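Local coordinates for transcriptional regulator (LacI family) (Clostridium acetobutylicum ATCC 824, PDB 3G85), which probably acts as a DNA-binding transcription factor of the LacI family, with a periplasmic-binding-protein-like domain of the kind that binds small effectors in its relatives, at residues A[112-117]-A[241-246]; A[195-200]-A[223-228]. One frame throughout, in Å; residues are numbered along the deposited sequence.

Contact 1: A[112-117]-A[241-246]; sequences YKMGEK and VDIPIE
M114, a selenomethionine on helix 111-124, lays its side chain against V241 and I243, where strand 239-242 gives way to a turn. Its CB lies 3.8 Å from CG1 of V241, and its CG stays beside the same methyl, 3.9 Å from V241 CG1, as the two side chains slide past each other in opposite directions. M114 SE then comes to 4.2 Å from I243 CG1. Here the chain bends (chi3 74°), and the terminal M114 CE turns toward the backbone of the strand end, 3.1 Å from V241 O and 3.3 Å from D242 O. M114 CE also meets I243 CG1 at 3.7 Å, with the M114 and I243 side chains crossing at about a right angle. One helical turn further on, K117 adds its CD at 4.3 Å from V241 CG1, while its NZ turns to D273 and the carbonyl of G274. I223 of the neighbouring strand and R145 of helix 140-155 also touch M114. The contact is largely buried and rests on van der Waals packing between alkyl groups, with the M114 methyl lying against two backbone carbonyl oxygens, of which V241 O has a probable hydrogen-bond partner in G224 N.

Contact 2: A[195-200]-A[223-228]; sequences NSDSIA and IGMNDR
N195 to S198 and I223 to N226 run side by side in nearly the same direction, 30° apart, and the CA atoms of S196 and I223 come within 4.9 Å of each other. D197, the first residue of helix 197-209, carries the polar part of the contact. Its CG sits in the crowded position between the backbone N and the carbonyl carbon (chi1 59°), from which the carboxylate reaches the chain just beyond strand 219-224. D197 OD1 accepts two backbone bonds, from M225 N at 2.9 Å and from N226 N at 3.0 Å. The bond from N226 N is nearly straight, that from M225 N somewhat bent, and both donors stand above the same face of the carboxylate plane; one oxygen thus grips two successive peptide N-H groups of the chain after the strand. The other oxygen, D197 OD2, lies 3.3 Å from N226 CB and takes a bond from a water that also donates to D227 O.

The two segments follow or overlap the C-terminal ends of neighbouring parallel strands 191-194 and 219-224, and helix 197-209 makes the crossover of this beta-alpha-beta unit, part of the Rossmann-like sheet typical of periplasmic-binding-protein folds. S196 is the N-cap of that helix: its OG accepts from I199 N at 3.1 Å and pairs besides with N170. Nearby, the N226 side chain crosses D197 at about a right angle, with amide and carboxylate planes 80° apart. ND2 of N226 comes to 2.8 Å from S198 OG, but the angle is poor for a hydrogen bond. The extended side chain of M225, another selenomethionine, packs its SE on S196 CB at 4.0 Å, while I223 CB lies against the carbonyl of N195, 3.6 Å from N195 O.

Overall arrangement
Contact 1 and contact 2 lie with their centres 11 Å apart and meet through neighbouring strands 239-242 and 219-224 of one sheet. V241 O and G224 N are 2.8 Å apart, and D242 OD2 makes a salt bridge, 2.5 Å, to R228 NE. R29, from helix 27-40, also pairs with D242. Contact 2 is nested within the loop closed by contact 1. Helix 111-124 leads from strand 105-109 of the first sheet to strand 131-134 of the second, which 241-246 leaves toward helix 245-260. Bound glycerol, probably from the crystallisation liquor, lies about 4 Å from the I243 side chain and about 5 Å from that of M225; the place would fit the effector cleft of LacI relatives.

Contact 1: A[112-117]-A[241-246]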
loop_
_atom_site.group_PDB
_atom_site.type_symbol
_atom_site.label_atom_id
_atom_site.label_comp_id
_atom_site.label_asym_id
_atom_site.label_seq_id
_atom_site.Cartn_x
_atom_site.Cartn_y
_atom_site.Cartn_z
ATOM N N TYR A 112 -10.826 -0.277 0.066
ATOM C CA TYR A 112 -11.929 0.127 0.921
ATOM C C TYR A 112 -12.118 -0.848 2.092
ATOM O O TYR A 112 -12.233 -0.420 3.236
ATOM C CB TYR A 112 -13.192 0.286 0.084
ATOM C CG TYR A 112 -14.351 0.892 0.861
ATOM C CD1 TYR A 112 -14.621 2.259 0.784
ATOM C CD2 TYR A 112 -15.160 0.091 1.684
ATOM C CE1 TYR A 112 -15.683 2.820 1.508
ATOM C CE2 TYR A 112 -16.223 0.643 2.382
ATOM C CZ TYR A 112 -16.473 2.006 2.289
ATOM O OH TYR A 112 -17.539 2.552 3.003
ATOM N N LYS A 113 -12.155 -2.152 1.828
ATOM C CA LYS A 113 -12.320 -3.125 2.904
ATOM C C LYS A 113 -11.186 -3.120 3.926
ATOM O O LYS A 113 -11.416 -3.459 5.073
ATOM C CB LYS A 113 -12.539 -4.564 2.415
ATOM C CG LYS A 113 -13.906 -4.802 1.756
ATOM C CD LYS A 113 -14.054 -6.290 1.446
ATOM C CE LYS A 113 -15.460 -6.604 0.905
ATOM N NZ LYS A 113 -15.628 -5.998 -0.456
HETATM N N MSE A 114 -9.959 -2.786 3.520
HETATM C CA MSE A 114 -8.893 -2.623 4.517
HETATM C C MSE A 114 -9.195 -1.525 5.543
HETATM O O MSE A 114 -9.046 -1.743 6.754
HETATM C CB MSE A 114 -7.559 -2.317 3.826
HETATM C CG MSE A 114 -7.048 -3.519 2.999
HETATM SE SE MSE A 114 -5.348 -3.068 2.169
HETATM C CE MSE A 114 -4.195 -3.148 3.751
ATOM N N GLY A 115 -9.582 -0.343 5.058
ATOM C CA GLY A 115 -9.998 0.751 5.962
ATOM C C GLY A 115 -11.158 0.315 6.839
ATOM O O GLY A 115 -11.209 0.572 8.056
ATOM N N GLU A 116 -12.120 -0.340 6.204
ATOM C CA GLU A 116 -13.255 -0.890 6.931
ATOM C C GLU A 116 -12.853 -1.827 8.075
ATOM O O GLU A 116 -13.377 -1.702 9.181
ATOM C CB GLU A 116 -14.185 -1.583 5.941
ATOM C CG GLU A 116 -15.463 -2.176 6.527
ATOM C CD GLU A 116 -16.322 -2.787 5.426
ATOM O OE1 GLU A 116 -15.847 -3.717 4.736
ATOM O OE2 GLU A 116 -17.464 -2.318 5.239
ATOM N N LYS A 117 -11.939 -2.775 7.840
ATOM C CA LYS A 117 -11.476 -3.633 8.929
ATOM C C LYS A 117 -10.859 -2.848 10.087
ATOM O O LYS A 117 -11.024 -3.249 11.234
ATOM C CB LYS A 117 -10.437 -4.666 8.452
ATOM C CG LYS A 117 -10.917 -5.660 7.413
ATOM C CD LYS A 117 -9.845 -6.749 7.160
ATOM C CE LYS A 117 -10.183 -7.476 5.849
ATOM N NZ LYS A 117 -9.229 -8.576 5.543
ATOM N N VAL A 241 -3.429 -3.673 9.172
ATOM C CA VAL A 241 -4.157 -4.242 8.058
ATOM C C VAL A 241 -3.128 -4.209 6.903
ATOM O O VAL A 241 -2.670 -3.137 6.482
ATOM C CB VAL A 241 -5.459 -3.487 7.710
ATOM C CG1 VAL A 241 -6.252 -4.369 6.723
ATOM C CG2 VAL A 241 -6.284 -3.211 9.006
ATOM N N ASP A 242 -2.695 -5.386 6.478
ATOM C CA ASP A 242 -1.482 -5.480 5.668
ATOM C C ASP A 242 -1.807 -5.498 4.204
ATOM O O ASP A 242 -2.776 -6.145 3.772
ATOM C CB ASP A 242 -0.682 -6.746 6.035
ATOM C CG ASP A 242 0.697 -6.774 5.411
ATOM O OD1 ASP A 242 1.416 -5.749 5.472
ATOM O OD2 ASP A 242 1.086 -7.841 4.860
ATOM N N ILE A 243 -1.009 -4.777 3.432
ATOM C CA ILE A 243 -1.050 -4.936 1.981
ATOM C C ILE A 243 -0.093 -6.114 1.700
ATOM O O ILE A 243 1.077 -5.970 1.914
ATOM C CB ILE A 243 -0.519 -3.723 1.259
ATOM C CG1 ILE A 243 -1.273 -2.462 1.664
ATOM C CG2 ILE A 243 -0.684 -3.910 -0.258
ATOM C CD1 ILE A 243 -0.778 -1.201 0.921
ATOM N N PRO A 244 -0.608 -7.252 1.201
ATOM C CA PRO A 244 0.183 -8.496 1.027
ATOM C C PRO A 244 1.087 -8.442 -0.214
ATOM O O PRO A 244 0.914 -9.195 -1.194
ATOM C CB PRO A 244 -0.890 -9.592 0.976
ATOM C CG PRO A 244 -2.130 -8.853 0.325
ATOM C CD PRO A 244 -2.020 -7.391 0.773
ATOM N N ILE A 245 2.075 -7.551 -0.152
ATOM C CA ILE A 245 2.854 -7.195 -1.311
ATOM C C ILE A 245 3.654 -8.378 -1.828
ATOM O O ILE A 245 3.749 -8.558 -3.052
ATOM C CB ILE A 245 3.763 -5.996 -1.037
ATOM C CG1 ILE A 245 2.888 -4.721 -0.905
ATOM C CG2 ILE A 245 4.792 -5.816 -2.170
ATOM C CD1 ILE A 245 3.563 -3.598 -0.051
ATOM N N GLU A 246 4.236 -9.174 -0.921
ATOM C CA GLU A 246 5.023 -10.332 -1.386
ATOM C C GLU A 246 4.194 -11.275 -2.273
ATOM O O GLU A 246 4.633 -11.585 -3.390
ATOM C CB GLU A 246 5.721 -11.096 -0.245
ATOM C CG GLU A 246 6.697 -10.204 0.545
ATOM C CD GLU A 246 6.043 -9.418 1.659
ATOM O OE1 GLU A 246 4.803 -9.389 1.771
ATOM O OE2 GLU A 246 6.797 -8.797 2.419
#

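Contact 2: A[195-200]-A[223-228]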
loop_
_atom_site.group_PDB
_atom_site.type_symbol
_atom_site.label_atom_id
_atom_site.label_comp_id
_atom_site.label_asym_id
_atom_site.label_seq_id
_atom_site.Cartn_x
_atom_site.Cartn_y
_atom_site.Cartn_z
ATOM N N ASN A 195 -2.299 5.691 8.209
ATOM C CA ASN A 195 -2.399 5.044 6.893
ATOM C C ASN A 195 -1.035 4.566 6.378
ATOM O O ASN A 195 -0.906 4.197 5.202
ATOM C CB ASN A 195 -3.191 5.900 5.862
ATOM C CG ASN A 195 -2.405 7.095 5.322
ATOM O OD1 ASN A 195 -1.390 7.493 5.875
ATOM N ND2 ASN A 195 -2.889 7.678 4.212
ATOM N N SER A 196 -0.025 4.580 7.249
ATOM C CA SER A 196 1.215 3.832 6.955
ATOM C C SER A 196 1.820 3.338 8.265
ATOM O O SER A 196 1.657 3.969 9.335
ATOM C CB SER A 196 2.224 4.663 6.131
ATOM O OG SER A 196 3.165 5.328 6.945
ATOM N N ASP A 197 2.503 2.200 8.193
ATOM C CA ASP A 197 3.195 1.674 9.372
ATOM C C ASP A 197 4.382 2.540 9.773
ATOM O O ASP A 197 4.665 2.629 10.968
ATOM C CB ASP A 197 3.672 0.239 9.165
ATOM C CG ASP A 197 4.625 0.130 7.987
ATOM O OD1 ASP A 197 4.169 0.390 6.856
ATOM O OD2 ASP A 197 5.842 -0.126 8.209
ATOM N N SER A 198 5.040 3.223 8.834
ATOM C CA SER A 198 6.167 4.100 9.201
ATOM C C SER A 198 5.655 5.233 10.085
ATOM O O SER A 198 6.288 5.625 11.056
ATOM C CB SER A 198 6.840 4.715 7.960
ATOM O OG SER A 198 7.546 3.708 7.266
ATOM N N ILE A 199 4.485 5.752 9.726
ATOM C CA ILE A 199 3.856 6.794 10.509
ATOM C C ILE A 199 3.590 6.259 11.909
ATOM O O ILE A 199 3.893 6.921 12.917
ATOM C CB ILE A 199 2.579 7.306 9.798
ATOM C CG1 ILE A 199 2.961 8.232 8.622
ATOM C CG2 ILE A 199 1.626 7.982 10.800
ATOM C CD1 ILE A 199 1.790 8.638 7.797
ATOM N N ALA A 200 3.026 5.060 11.992
ATOM C CA ALA A 200 2.705 4.457 13.301
ATOM C C ALA A 200 3.939 4.244 14.174
ATOM O O ALA A 200 3.904 4.463 15.393
ATOM C CB ALA A 200 1.965 3.127 13.092
ATOM N N ILE A 223 -1.997 0.860 8.435
ATOM C CA ILE A 223 -1.925 0.125 7.163
ATOM C C ILE A 223 -0.482 -0.361 6.978
ATOM O O ILE A 223 0.467 0.429 7.058
ATOM C CB ILE A 223 -2.345 1.005 5.965
ATOM C CG1 ILE A 223 -3.810 1.487 6.104
ATOM C CG2 ILE A 223 -2.076 0.274 4.614
ATOM C CD1 ILE A 223 -4.834 0.320 6.043
ATOM N N GLY A 224 -0.321 -1.656 6.749
ATOM C CA GLY A 224 1.029 -2.238 6.657
ATOM C C GLY A 224 1.576 -2.131 5.256
ATOM O O GLY A 224 1.046 -2.741 4.322
HETATM N N MSE A 225 2.617 -1.320 5.085
HETATM C CA MSE A 225 3.184 -1.120 3.746
HETATM C C MSE A 225 4.596 -1.670 3.683
HETATM O O MSE A 225 4.991 -2.243 2.665
HETATM C CB MSE A 225 3.189 0.369 3.371
HETATM C CG MSE A 225 1.847 1.029 3.586
HETATM SE SE MSE A 225 1.843 2.750 2.653
HETATM C CE MSE A 225 -0.019 3.035 2.648
ATOM N N ASN A 226 5.366 -1.432 4.750
ATOM C CA ASN A 226 6.734 -1.941 4.836
ATOM C C ASN A 226 6.753 -3.325 5.484
ATOM O O ASN A 226 5.717 -3.858 5.903
ATOM C CB ASN A 226 7.666 -0.969 5.597
ATOM C CG ASN A 226 7.875 0.360 4.846
ATOM O OD1 ASN A 226 8.074 0.389 3.645
ATOM N ND2 ASN A 226 7.810 1.461 5.573
ATOM N N ASP A 227 7.936 -3.911 5.550
ATOM C CA ASP A 227 8.156 -5.227 6.152
ATOM C C ASP A 227 7.368 -5.453 7.469
ATOM O O ASP A 227 7.514 -4.703 8.416
ATOM C CB ASP A 227 9.674 -5.349 6.361
ATOM C CG ASP A 227 10.135 -6.748 6.652
ATOM O OD1 ASP A 227 9.498 -7.460 7.479
ATOM O OD2 ASP A 227 11.212 -7.103 6.091
ATOM N N ARG A 228 6.508 -6.474 7.492
ATOM C CA ARG A 228 5.674 -6.828 8.654
ATOM C C ARG A 228 6.447 -6.967 9.991
ATOM O O ARG A 228 5.869 -6.774 11.079
ATOM C CB ARG A 228 4.964 -8.163 8.391
ATOM C CG ARG A 228 3.890 -8.143 7.287
ATOM C CD ARG A 228 3.220 -9.551 7.235
ATOM N NE ARG A 228 2.051 -9.526 6.357
ATOM C CZ ARG A 228 1.569 -10.572 5.665
ATOM N NH1 ARG A 228 2.174 -11.762 5.744
ATOM N NH2 ARG A 228 0.485 -10.421 4.895
HETATM O O HOH W 1 6.456 -2.355 9.253
#